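Local coordinates for protein desmoplakin (Homo sapiens, PDB 3R6N) that probably links intermediate filaments to desmosomal junctions, through a plakin domain that includes a rigid stretch of four spectrin repeats with an SH3 domain, at residues V32-V37 / N97-T102; Q203-A208 / P337-A342; K297-G302 / V324-P329; M367-S372 / S420-D425. One frame throughout, in Å; residues are numbered along the deposited sequence.

Contact 1 of 4, residues V32-V37 / N97-T102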
loop_
_atom_site.group_PDB
_atom_site.type_symbol
_atom_site.label_atom_id
_atom_site.label_comp_id
_atom_site.label_asym_id
_atom_site.label_seq_id
_atom_site.Cartn_x
_atom_site.Cartn_y
_atom_site.Cartn_z
ATOM N N VAL A 32 -38.927 -1.599 -13.631
ATOM C CA VAL A 32 -37.752 -0.860 -14.074
ATOM C C VAL A 32 -37.105 -1.502 -15.297
ATOM O O VAL A 32 -36.072 -1.037 -15.776
ATOM C CB VAL A 32 -36.710 -0.712 -12.947
ATOM C CG1 VAL A 32 -37.351 -0.084 -11.716
ATOM C CG2 VAL A 32 -36.103 -2.053 -12.609
ATOM N N ASP A 33 -37.715 -2.571 -15.800
ATOM C CA ASP A 33 -37.263 -3.187 -17.039
ATOM C C ASP A 33 -37.515 -2.239 -18.196
ATOM O O ASP A 33 -38.624 -2.173 -18.710
ATOM C CB ASP A 33 -37.990 -4.509 -17.288
ATOM C CG ASP A 33 -37.669 -5.105 -18.650
ATOM O OD1 ASP A 33 -36.484 -5.418 -18.899
ATOM O OD2 ASP A 33 -38.596 -5.271 -19.469
ATOM N N LEU A 34 -36.487 -1.500 -18.599
ATOM C CA LEU A 34 -36.642 -0.474 -19.629
ATOM C C LEU A 34 -37.430 -0.950 -20.847
ATOM O O LEU A 34 -38.117 -0.161 -21.494
ATOM C CB LEU A 34 -35.281 0.083 -20.055
ATOM C CG LEU A 34 -34.608 0.987 -19.021
ATOM C CD1 LEU A 34 -33.220 1.396 -19.486
ATOM C CD2 LEU A 34 -35.462 2.212 -18.734
ATOM N N ALA A 35 -37.334 -2.238 -21.154
ATOM C CA ALA A 35 -38.063 -2.805 -22.283
ATOM C C ALA A 35 -39.574 -2.758 -22.058
ATOM O O ALA A 35 -40.341 -2.575 -23.002
ATOM C CB ALA A 35 -37.605 -4.231 -22.546
ATOM N N SER A 36 -39.991 -2.932 -20.806
ATOM C CA SER A 36 -41.399 -2.821 -20.432
ATOM C C SER A 36 -41.840 -1.366 -20.485
ATOM O O SER A 36 -42.812 -1.021 -21.158
ATOM C CB SER A 36 -41.626 -3.361 -19.019
ATOM O OG SER A 36 -41.310 -4.738 -18.932
ATOM N N VAL A 37 -41.117 -0.520 -19.758
ATOM C CA VAL A 37 -41.374 0.914 -19.747
ATOM C C VAL A 37 -41.607 1.437 -21.164
ATOM O O VAL A 37 -42.477 2.276 -21.384
ATOM C CB VAL A 37 -40.208 1.688 -19.086
ATOM C CG1 VAL A 37 -40.482 3.178 -19.096
ATOM C CG2 VAL A 37 -39.980 1.203 -17.662
ATOM N N ASN A 97 -36.869 8.249 -17.748
ATOM C CA ASN A 97 -35.705 9.100 -17.535
ATOM C C ASN A 97 -34.854 8.632 -16.363
ATOM O O ASN A 97 -33.684 8.293 -16.533
ATOM C CB ASN A 97 -36.116 10.557 -17.333
ATOM C CG ASN A 97 -36.452 11.254 -18.637
ATOM O OD1 ASN A 97 -36.938 10.630 -19.584
ATOM N ND2 ASN A 97 -36.188 12.555 -18.699
ATOM N N ILE A 98 -35.451 8.603 -15.177
ATOM C CA ILE A 98 -34.715 8.270 -13.960
ATOM C C ILE A 98 -34.029 6.909 -14.058
ATOM O O ILE A 98 -32.920 6.735 -13.556
ATOM C CB ILE A 98 -35.613 8.329 -12.697
ATOM C CG1 ILE A 98 -34.752 8.403 -11.434
ATOM C CG2 ILE A 98 -36.571 7.148 -12.647
ATOM C CD1 ILE A 98 -33.939 9.673 -11.333
ATOM N N ILE A 99 -34.678 5.951 -14.713
ATOM C CA ILE A 99 -34.108 4.614 -14.842
ATOM C C ILE A 99 -32.971 4.572 -15.855
ATOM O O ILE A 99 -31.899 4.051 -15.566
ATOM C CB ILE A 99 -35.169 3.579 -15.224
ATOM C CG1 ILE A 99 -36.280 3.558 -14.180
ATOM C CG2 ILE A 99 -34.546 2.200 -15.347
ATOM C CD1 ILE A 99 -37.302 2.484 -14.417
ATOM N N GLN A 100 -33.213 5.114 -17.043
ATOM C CA GLN A 100 -32.176 5.215 -18.063
ATOM C C GLN A 100 -30.906 5.814 -17.474
ATOM O O GLN A 100 -29.814 5.260 -17.624
ATOM C CB GLN A 100 -32.654 6.069 -19.237
ATOM C CG GLN A 100 -33.690 5.391 -20.109
ATOM C CD GLN A 100 -34.134 6.260 -21.265
ATOM O OE1 GLN A 100 -33.907 7.470 -21.270
ATOM N NE2 GLN A 100 -34.769 5.645 -22.254
ATOM N N ALA A 101 -31.061 6.947 -16.799
ATOM C CA ALA A 101 -29.937 7.627 -16.173
ATOM C C ALA A 101 -29.213 6.713 -15.189
ATOM O O ALA A 101 -28.003 6.504 -15.300
ATOM C CB ALA A 101 -30.407 8.891 -15.477
ATOM N N THR A 102 -29.958 6.167 -14.233
ATOM C CA THR A 102 -29.376 5.304 -13.211
ATOM C C THR A 102 -28.768 4.055 -13.833
ATOM O O THR A 102 -27.769 3.521 -13.350
ATOM C CB THR A 102 -30.428 4.885 -12.174
ATOM O OG1 THR A 102 -31.030 6.054 -11.617
ATOM C CG2 THR A 102 -29.786 4.089 -11.056
#

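Contact 2 of 4, residues Q203-A208 / P337-A342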
loop_
_atom_site.group_PDB
_atom_site.type_symbol
_atom_site.label_atom_id
_atom_site.label_comp_id
_atom_site.label_asym_id
_atom_site.label_seq_id
_atom_site.Cartn_x
_atom_site.Cartn_y
_atom_site.Cartn_z
ATOM N N GLN A 203 10.894 -0.050 -3.037
ATOM C CA GLN A 203 11.897 0.869 -2.520
ATOM C C GLN A 203 12.892 0.087 -1.676
ATOM O O GLN A 203 14.101 0.294 -1.764
ATOM C CB GLN A 203 11.236 1.966 -1.681
ATOM C CG GLN A 203 12.064 3.237 -1.526
ATOM C CD GLN A 203 13.348 3.023 -0.745
ATOM O OE1 GLN A 203 13.389 2.245 0.210
ATOM N NE2 GLN A 203 14.409 3.715 -1.151
ATOM N N PHE A 204 12.370 -0.823 -0.863
ATOM C CA PHE A 204 13.186 -1.569 0.086
ATOM C C PHE A 204 14.218 -2.461 -0.588
ATOM O O PHE A 204 15.397 -2.422 -0.245
ATOM C CB PHE A 204 12.300 -2.408 1.006
ATOM C CG PHE A 204 13.060 -3.377 1.862
ATOM C CD1 PHE A 204 13.634 -2.968 3.053
ATOM C CD2 PHE A 204 13.192 -4.701 1.478
ATOM C CE1 PHE A 204 14.331 -3.861 3.845
ATOM C CE2 PHE A 204 13.885 -5.600 2.266
ATOM C CZ PHE A 204 14.457 -5.179 3.452
ATOM N N PHE A 205 13.776 -3.272 -1.541
ATOM C CA PHE A 205 14.685 -4.187 -2.215
ATOM C C PHE A 205 15.685 -3.444 -3.098
ATOM O O PHE A 205 16.824 -3.882 -3.263
ATOM C CB PHE A 205 13.911 -5.240 -3.013
ATOM C CG PHE A 205 13.260 -6.285 -2.156
ATOM C CD1 PHE A 205 11.889 -6.301 -1.981
ATOM C CD2 PHE A 205 14.024 -7.242 -1.512
ATOM C CE1 PHE A 205 11.288 -7.263 -1.186
ATOM C CE2 PHE A 205 13.431 -8.206 -0.715
ATOM C CZ PHE A 205 12.062 -8.215 -0.551
ATOM N N GLU A 206 15.266 -2.314 -3.656
ATOM C CA GLU A 206 16.157 -1.499 -4.473
ATOM C C GLU A 206 17.303 -0.962 -3.618
ATOM O O GLU A 206 18.459 -0.958 -4.039
ATOM C CB GLU A 206 15.388 -0.343 -5.115
ATOM C CG GLU A 206 16.192 0.468 -6.118
ATOM C CD GLU A 206 15.448 1.699 -6.605
ATOM O OE1 GLU A 206 14.736 2.330 -5.794
ATOM O OE2 GLU A 206 15.573 2.037 -7.802
ATOM N N GLU A 207 16.969 -0.521 -2.412
ATOM C CA GLU A 207 17.945 0.055 -1.495
ATOM C C GLU A 207 18.782 -1.025 -0.814
ATOM O O GLU A 207 19.975 -0.842 -0.579
ATOM C CB GLU A 207 17.234 0.914 -0.446
ATOM C CG GLU A 207 18.148 1.551 0.588
ATOM C CD GLU A 207 17.387 2.399 1.597
ATOM O OE1 GLU A 207 16.191 2.681 1.357
ATOM O OE2 GLU A 207 17.981 2.782 2.629
ATOM N N ALA A 208 18.152 -2.151 -0.503
ATOM C CA ALA A 208 18.832 -3.239 0.192
ATOM C C ALA A 208 19.855 -3.936 -0.698
ATOM O O ALA A 208 21.013 -4.083 -0.319
ATOM C CB ALA A 208 17.823 -4.240 0.734
ATOM N N PRO A 337 3.178 -8.409 6.469
ATOM C CA PRO A 337 4.436 -8.979 6.959
ATOM C C PRO A 337 4.169 -9.973 8.080
ATOM O O PRO A 337 3.035 -10.049 8.550
ATOM C CB PRO A 337 5.198 -7.752 7.481
ATOM C CG PRO A 337 4.178 -6.694 7.643
ATOM C CD PRO A 337 3.171 -6.942 6.576
ATOM N N PRO A 338 5.198 -10.718 8.511
ATOM C CA PRO A 338 6.584 -10.589 8.051
ATOM C C PRO A 338 6.851 -11.266 6.707
ATOM O O PRO A 338 6.408 -12.392 6.475
ATOM C CB PRO A 338 7.371 -11.289 9.155
ATOM C CG PRO A 338 6.450 -12.352 9.620
ATOM C CD PRO A 338 5.063 -11.769 9.536
ATOM N N ASN A 339 7.569 -10.567 5.831
ATOM C CA ASN A 339 8.015 -11.139 4.570
ATOM C C ASN A 339 9.397 -11.754 4.734
ATOM O O ASN A 339 10.386 -11.036 4.867
ATOM C CB ASN A 339 8.025 -10.076 3.470
ATOM C CG ASN A 339 8.693 -10.559 2.194
ATOM O OD1 ASN A 339 9.101 -11.718 2.089
ATOM N ND2 ASN A 339 8.802 -9.672 1.212
ATOM N N PRO A 340 9.469 -13.092 4.720
ATOM C CA PRO A 340 10.712 -13.827 4.982
ATOM C C PRO A 340 11.821 -13.470 3.993
ATOM O O PRO A 340 12.997 -13.566 4.332
ATOM C CB PRO A 340 10.290 -15.290 4.816
ATOM C CG PRO A 340 9.089 -15.240 3.938
ATOM C CD PRO A 340 8.369 -13.992 4.344
ATOM N N LEU A 341 11.446 -13.060 2.787
ATOM C CA LEU A 341 12.420 -12.641 1.786
ATOM C C LEU A 341 13.069 -11.311 2.153
ATOM O O LEU A 341 14.212 -11.050 1.783
ATOM C CB LEU A 341 11.760 -12.537 0.410
ATOM C CG LEU A 341 11.404 -13.868 -0.246
ATOM C CD1 LEU A 341 10.528 -13.656 -1.471
ATOM C CD2 LEU A 341 12.672 -14.625 -0.607
ATOM N N ALA A 342 12.333 -10.472 2.877
ATOM C CA ALA A 342 12.843 -9.174 3.307
ATOM C C ALA A 342 13.630 -9.287 4.610
ATOM O O ALA A 342 14.705 -8.711 4.744
ATOM C CB ALA A 342 11.708 -8.176 3.454
#

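Contact 3 of 4, residues K297-G302 / V324-P329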
loop_
_atom_site.group_PDB
_atom_site.type_symbol
_atom_site.label_atom_id
_atom_site.label_comp_id
_atom_site.label_asym_id
_atom_site.label_seq_id
_atom_site.Cartn_x
_atom_site.Cartn_y
_atom_site.Cartn_z
ATOM N N LYS A 297 -22.554 -13.626 3.970
ATOM C CA LYS A 297 -21.133 -13.904 4.161
ATOM C C LYS A 297 -20.375 -12.587 4.139
ATOM O O LYS A 297 -20.324 -11.901 3.116
ATOM C CB LYS A 297 -20.601 -14.884 3.105
ATOM C CG LYS A 297 -20.943 -16.347 3.404
ATOM C CD LYS A 297 -20.559 -17.278 2.263
ATOM C CE LYS A 297 -21.041 -18.702 2.529
ATOM N NZ LYS A 297 -20.915 -19.560 1.313
ATOM N N ILE A 298 -19.804 -12.230 5.285
ATOM C CA ILE A 298 -19.203 -10.913 5.472
ATOM C C ILE A 298 -17.801 -10.977 6.080
ATOM O O ILE A 298 -17.559 -11.720 7.032
ATOM C CB ILE A 298 -20.110 -10.015 6.359
ATOM C CG1 ILE A 298 -19.305 -8.903 7.031
ATOM C CG2 ILE A 298 -20.820 -10.841 7.411
ATOM C CD1 ILE A 298 -19.057 -7.704 6.145
ATOM N N VAL A 299 -16.882 -10.197 5.514
ATOM C CA VAL A 299 -15.562 -9.990 6.107
ATOM C C VAL A 299 -15.363 -8.517 6.451
ATOM O O VAL A 299 -15.744 -7.633 5.684
ATOM C CB VAL A 299 -14.405 -10.462 5.184
ATOM C CG1 VAL A 299 -14.318 -11.981 5.171
ATOM C CG2 VAL A 299 -14.560 -9.905 3.776
ATOM N N HIS A 300 -14.773 -8.261 7.613
ATOM C CA HIS A 300 -14.572 -6.897 8.083
ATOM C C HIS A 300 -13.146 -6.419 7.852
ATOM O O HIS A 300 -12.196 -7.199 7.929
ATOM C CB HIS A 300 -14.908 -6.781 9.572
ATOM C CG HIS A 300 -16.334 -7.088 9.899
ATOM N ND1 HIS A 300 -16.747 -8.330 10.341
ATOM C CD2 HIS A 300 -17.446 -6.319 9.855
ATOM C CE1 HIS A 300 -18.048 -8.309 10.550
ATOM N NE2 HIS A 300 -18.500 -7.100 10.262
ATOM N N LYS A 301 -13.002 -5.129 7.572
ATOM C CA LYS A 301 -11.685 -4.524 7.441
ATOM C C LYS A 301 -10.820 -4.935 8.622
ATOM O O LYS A 301 -11.228 -4.804 9.781
ATOM C CB LYS A 301 -11.799 -3.000 7.372
ATOM C CG LYS A 301 -10.469 -2.284 7.251
ATOM C CD LYS A 301 -10.665 -0.781 7.168
ATOM C CE LYS A 301 -9.342 -0.035 7.193
ATOM N NZ LYS A 301 -9.559 1.431 7.062
ATOM N N GLY A 302 -9.632 -5.450 8.326
ATOM C CA GLY A 302 -8.702 -5.850 9.359
ATOM C C GLY A 302 -8.816 -7.311 9.753
ATOM O O GLY A 302 -8.001 -7.802 10.533
ATOM N N VAL A 324 -15.055 -19.664 8.047
ATOM C CA VAL A 324 -16.001 -19.511 6.950
ATOM C C VAL A 324 -15.304 -19.342 5.600
ATOM O O VAL A 324 -14.627 -18.345 5.360
ATOM C CB VAL A 324 -16.924 -18.306 7.194
ATOM C CG1 VAL A 324 -18.008 -18.236 6.126
ATOM C CG2 VAL A 324 -17.537 -18.390 8.584
ATOM N N ASP A 325 -15.470 -20.330 4.725
ATOM C CA ASP A 325 -14.965 -20.235 3.362
ATOM C C ASP A 325 -15.781 -19.204 2.600
ATOM O O ASP A 325 -17.001 -19.149 2.737
ATOM C CB ASP A 325 -15.063 -21.589 2.652
ATOM C CG ASP A 325 -13.911 -22.520 2.995
ATOM O OD1 ASP A 325 -13.151 -22.214 3.939
ATOM O OD2 ASP A 325 -13.767 -23.563 2.315
ATOM N N MET A 326 -15.109 -18.385 1.801
ATOM C CA MET A 326 -15.802 -17.421 0.955
ATOM C C MET A 326 -14.926 -16.869 -0.168
ATOM O O MET A 326 -13.701 -16.823 -0.056
ATOM C CB MET A 326 -16.396 -16.285 1.792
ATOM C CG MET A 326 -15.383 -15.423 2.524
ATOM S SD MET A 326 -16.189 -14.135 3.504
ATOM C CE MET A 326 -16.901 -15.103 4.830
ATOM N N LEU A 327 -15.575 -16.473 -1.258
ATOM C CA LEU A 327 -14.894 -15.846 -2.382
ATOM C C LEU A 327 -14.894 -14.343 -2.209
ATOM O O LEU A 327 -15.927 -13.696 -2.376
ATOM C CB LEU A 327 -15.595 -16.186 -3.694
ATOM C CG LEU A 327 -15.544 -17.635 -4.158
ATOM C CD1 LEU A 327 -16.463 -17.829 -5.348
ATOM C CD2 LEU A 327 -14.113 -18.020 -4.500
ATOM N N VAL A 328 -13.741 -13.782 -1.877
ATOM C CA VAL A 328 -13.638 -12.336 -1.766
ATOM C C VAL A 328 -12.659 -11.790 -2.799
ATOM O O VAL A 328 -11.629 -12.400 -3.065
ATOM C CB VAL A 328 -13.293 -11.878 -0.319
ATOM C CG1 VAL A 328 -12.837 -13.053 0.522
ATOM C CG2 VAL A 328 -12.262 -10.754 -0.321
ATOM N N PRO A 329 -13.009 -10.646 -3.407
ATOM C CA PRO A 329 -12.192 -9.984 -4.427
ATOM C C PRO A 329 -10.767 -9.711 -3.950
ATOM O O PRO A 329 -10.562 -9.145 -2.874
ATOM C CB PRO A 329 -12.939 -8.673 -4.664
ATOM C CG PRO A 329 -14.355 -9.006 -4.352
ATOM C CD PRO A 329 -14.283 -9.942 -3.186
#

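Contact 4 of 4, residues M367-S372 / S420-D425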
loop_
_atom_site.group_PDB
_atom_site.type_symbol
_atom_site.label_atom_id
_atom_site.label_comp_id
_atom_site.label_asym_id
_atom_site.label_seq_id
_atom_site.Cartn_x
_atom_site.Cartn_y
_atom_site.Cartn_z
ATOM N N MET A 367 48.008 -2.454 13.108
ATOM C CA MET A 367 48.871 -1.297 12.912
ATOM C C MET A 367 49.270 -0.665 14.241
ATOM O O MET A 367 50.423 -0.282 14.427
ATOM C CB MET A 367 48.202 -0.276 11.999
ATOM C CG MET A 367 47.761 -0.875 10.677
ATOM S SD MET A 367 47.735 0.306 9.320
ATOM C CE MET A 367 46.610 1.538 9.964
ATOM N N LYS A 368 48.321 -0.567 15.166
ATOM C CA LYS A 368 48.607 -0.017 16.485
ATOM C C LYS A 368 49.760 -0.760 17.154
ATOM O O LYS A 368 50.540 -0.174 17.908
ATOM C CB LYS A 368 47.357 -0.043 17.370
ATOM C CG LYS A 368 46.580 1.269 17.375
ATOM C CD LYS A 368 47.377 2.376 18.061
ATOM C CE LYS A 368 47.055 3.755 17.495
ATOM N NZ LYS A 368 45.642 4.160 17.732
ATOM N N SER A 369 49.866 -2.052 16.866
ATOM C CA SER A 369 50.923 -2.872 17.436
ATOM C C SER A 369 52.212 -2.693 16.655
ATOM O O SER A 369 53.302 -2.830 17.204
ATOM C CB SER A 369 50.522 -4.347 17.442
ATOM O OG SER A 369 50.501 -4.869 16.125
ATOM N N LEU A 370 52.090 -2.393 15.367
ATOM C CA LEU A 370 53.269 -2.173 14.545
ATOM C C LEU A 370 53.894 -0.828 14.890
ATOM O O LEU A 370 55.079 -0.604 14.651
ATOM C CB LEU A 370 52.919 -2.232 13.060
ATOM C CG LEU A 370 54.133 -2.157 12.134
ATOM C CD1 LEU A 370 55.093 -3.301 12.423
ATOM C CD2 LEU A 370 53.708 -2.162 10.676
ATOM N N VAL A 371 53.087 0.062 15.460
ATOM C CA VAL A 371 53.573 1.369 15.884
ATOM C C VAL A 371 54.285 1.272 17.228
ATOM O O VAL A 371 55.316 1.908 17.440
ATOM C CB VAL A 371 52.433 2.403 15.984
ATOM C CG1 VAL A 371 52.970 3.738 16.468
ATOM C CG2 VAL A 371 51.745 2.567 14.640
ATOM N N SER A 372 53.732 0.475 18.136
ATOM C CA SER A 372 54.357 0.272 19.437
ATOM C C SER A 372 55.673 -0.473 19.282
ATOM O O SER A 372 56.576 -0.334 20.103
ATOM C CB SER A 372 53.428 -0.492 20.383
ATOM O OG SER A 372 52.427 0.355 20.922
ATOM N N SER A 420 46.904 -9.619 17.808
ATOM C CA SER A 420 47.433 -9.167 16.528
ATOM C C SER A 420 47.940 -10.336 15.695
ATOM O O SER A 420 48.310 -11.379 16.236
ATOM C CB SER A 420 48.561 -8.154 16.746
ATOM O OG SER A 420 49.105 -7.719 15.512
ATOM N N GLU A 421 47.958 -10.156 14.378
ATOM C CA GLU A 421 48.454 -11.186 13.472
ATOM C C GLU A 421 49.731 -10.731 12.771
ATOM O O GLU A 421 50.099 -11.259 11.723
ATOM C CB GLU A 421 47.379 -11.560 12.448
ATOM C CG GLU A 421 46.878 -10.396 11.603
ATOM C CD GLU A 421 45.440 -10.583 11.147
ATOM O OE1 GLU A 421 44.715 -11.376 11.785
ATOM O OE2 GLU A 421 45.031 -9.939 10.157
ATOM N N MET A 422 50.407 -9.755 13.364
ATOM C CA MET A 422 51.611 -9.185 12.776
ATOM C C MET A 422 52.875 -9.822 13.339
ATOM O O MET A 422 53.926 -9.826 12.692
ATOM C CB MET A 422 51.644 -7.676 13.013
ATOM C CG MET A 422 50.555 -6.919 12.284
ATOM S SD MET A 422 50.934 -6.701 10.538
ATOM C CE MET A 422 52.059 -5.306 10.622
ATOM N N PHE A 423 52.771 -10.359 14.549
ATOM C CA PHE A 423 53.935 -10.904 15.232
ATOM C C PHE A 423 53.703 -12.316 15.763
ATOM O O PHE A 423 52.902 -12.529 16.674
ATOM C CB PHE A 423 54.361 -9.975 16.370
ATOM C CG PHE A 423 54.688 -8.581 15.919
ATOM C CD1 PHE A 423 55.975 -8.248 15.530
ATOM C CD2 PHE A 423 53.708 -7.605 15.881
ATOM C CE1 PHE A 423 56.277 -6.965 15.112
ATOM C CE2 PHE A 423 54.003 -6.321 15.464
ATOM C CZ PHE A 423 55.289 -6.000 15.080
ATOM N N GLY A 424 54.412 -13.275 15.176
ATOM C CA GLY A 424 54.399 -14.642 15.660
ATOM C C GLY A 424 55.277 -14.756 16.888
ATOM O O GLY A 424 56.008 -13.823 17.219
ATOM N N ASP A 425 55.214 -15.896 17.565
ATOM C CA ASP A 425 55.951 -16.079 18.811
ATOM C C ASP A 425 57.457 -15.873 18.642
ATOM O O ASP A 425 58.142 -15.480 19.586
ATOM C CB ASP A 425 55.650 -17.447 19.424
ATOM C CG ASP A 425 54.196 -17.592 19.832
ATOM O OD1 ASP A 425 53.310 -17.313 18.996
ATOM O OD2 ASP A 425 53.937 -17.976 20.993
#

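Contact 1 of 4, residues V32-V37 / N97-T102
Val32, just ahead of helix 34-64, and Leu34, in its first turn, meet Ile99 and Gln100 within helix 68-117. The backbones come nearest where Val32 CA and Ile99 CA are 6.6 Å apart, with Leu34 and Gln100 facing each other next in line. Residues 32-37 change from loop to helix at Asp33, the N-cap. Its OD2 takes the Ser36 hydroxyl, OG, at 2.8 Å through the lone pair turned away from OD1, and also accepts a weak bond from Ser36 N. Within helix 68-117, Thr102 OG1 donates to Ile98 O at 2.8 Å, and Thr102 N reaches the same oxygen from the other face of its plane.

The side-chain contact is apolar and centres on Ile99, whose two branches serve different partners. CG1 is anti to the carbonyl carbon (chi1 -58°), and the methyl beyond it, CD1, lies 3.6 Å from Val32 CB; these two side chains cross at about a right angle. CD1 also comes within 4.4 Å of Val37 CG2, a turn on from Leu34. The other branch, CG2, meets Leu34 CD2 at 3.5 Å, the two side chains running alongside in opposite senses. Leu34 CD2 also rests against the aliphatic part of Gln100, with CG 3.9 Å away. Tyr173 of helix 167-225 touches both Val32 and Thr102, while Leu152 of helix 130-161 packs on Ile98 and Thr102. A capped helix start laid on the middle of a long helix, with further helices alongside, is consistent with spectrin repeats joined in series, where successive helical bundles overlap.

Contact 2 of 4, residues Q203-A208 / P337-A342
Phe205 reaches from helix 167-225 to Asn339, Leu341 and Ala342, where helix 340-384 begins. From CB, CG is set anti to the carbonyl carbon (chi1 -74°), and although the CA–CB bond does not aim at the other segment, the ring end comes close to it. One face of the ring receives Phe204 CD2, 3.8 Å above the plane and over the ring centre. CE2 then meets Leu341 O, 3.9 Å away at the ring edge. At the tip, CZ lies 4.0 Å from Asn339 ND2, also at the edge; the two side chains meet tip to tip, with ring and amide planes 58° apart. CZ also approaches Ala342 CB obliquely at 4.0 Å, and the same methyl is 3.6 Å from Phe204 CE2, so both phenylalanines bear on one alanine.

The amide of Asn339 is held at its two ends. OD1 caps the helix by accepting from Leu341 N at 2.8 Å, the donor lying above the carbonyl plane, and ND2 gives a weak bond to Val269 O. Tyr201 meets Phe205 edge-to-face, and Leu345 adds a further apolar neighbour. Here an Asn N-cap opens helix 340-384, which packs on helix 167-225 as in spectrin-type bundles.

Contact 3 of 4, residues K297-G302 / V324-P329
Val299 and Met326 form the apolar centre of this contact inside the SH3 domain, between the RT-loop hairpin and the edge strand of the five-stranded sheet. Strands 297-299 and 326-329 belong to separate sheets. Their axes pass 8.5 Å apart at 48°, and each strand pairs elsewhere: Val299 with Tyr292, and Met326 and Val328 with Val318 and Trp316. Side chains therefore bridge the gap.

The apolar part rests on the thioether. Met326 CG sits between the backbone N and the carbonyl carbon (chi1 64°), and the chain runs extended as far as SD, which packs against Val299 CG1. A bend at chi3 (72°) then brings CE to 4.1 Å from Lys297 CB, and to a similar distance from Ile298 O. The side chains of Val299 and Met326 lie alongside, pointing opposite ways. Tyr292, on the other strand of the hairpin, touches Val299 as well as Val328, adding to the same buried patch.

The remaining contacts are those of the lysine's aliphatic chain, with Val324 and with the main chain of Asp325. Asp325 has CB directed away from segment 297-302, and its OD2 forms a salt bridge with Lys308. Lys297 lies extended beside this backbone, its CG 4.4 Å from Val324 CG1. Further out, its methylene CD passes 4.0 Å from Asp325 O.

Contact 4 of 4, residues M367-S372 / S420-D425
From helix 340-384, Leu370 meets Met422 and Phe423 of the loop 420-425, and both of those side chains cross it at about a right angle. Its CG is anti to the backbone N (chi1 -174°), and two methyls fork from it: CD2 turns to Met422, while CD1 lies against Phe423 and also near Met422 CE. CD2 lies 3.6 Å from Met422 CE, whose chain is folded at chi2 and chi3 so that its terminal methyl also comes near Leu370 CB. CD1 approaches the Phe423 ring obliquely, 3.8 Å from CZ.

The same ring presents its edge to the neighbouring Ser369: OG lies in the ring plane, 3.8 Å from CE2. Segment 420-425 belongs to the loop that connects helix 399-417 to helix 425-447 and lays its side chains across helix 340-384, in keeping with the antiparallel helical bundles of spectrin-like domains. Ser420 shapes the loop through an ST turn, its OG accepting from Met422 N at 3.2 Å with an N-H...O angle of 151°.

Ser369 OG and Ser420 OG are 3.2 Å apart, but their stronger partners are on Asn366. Ser369 OG bonds to the main-chain O of Asn366, whereas Asn366 OD1 takes both Ser420 OG and Glu421 N and so ties the loop to the helix one turn before Leu370. Around the apolar half, Phe413 meets the Phe423 ring edge-to-face, and Leu237 of helix 234-265 touches Leu370. Met422 packs in addition on Cys228.

How the contacts relate
The four contacts are spread along an elongated chain whose radius of gyration is 48 Å. Contacts 1 and 4 lie on opposite sides of its centre, with centres about 94 Å apart; contact 2 is nearest the middle. None touches another, the closest approach being about 11 Å between nearest atoms of contacts 2 and 3. In sequence, contact 1 closes first; contact 2 then opens, and contact 3, the SH3 domain's, falls between its two segments. Contact 4 comes last. Helix 340-384 serves contacts 2 and 4, whose centres are about 42 Å apart, so one continuous helix joins these regions, consistent with a rigid rod.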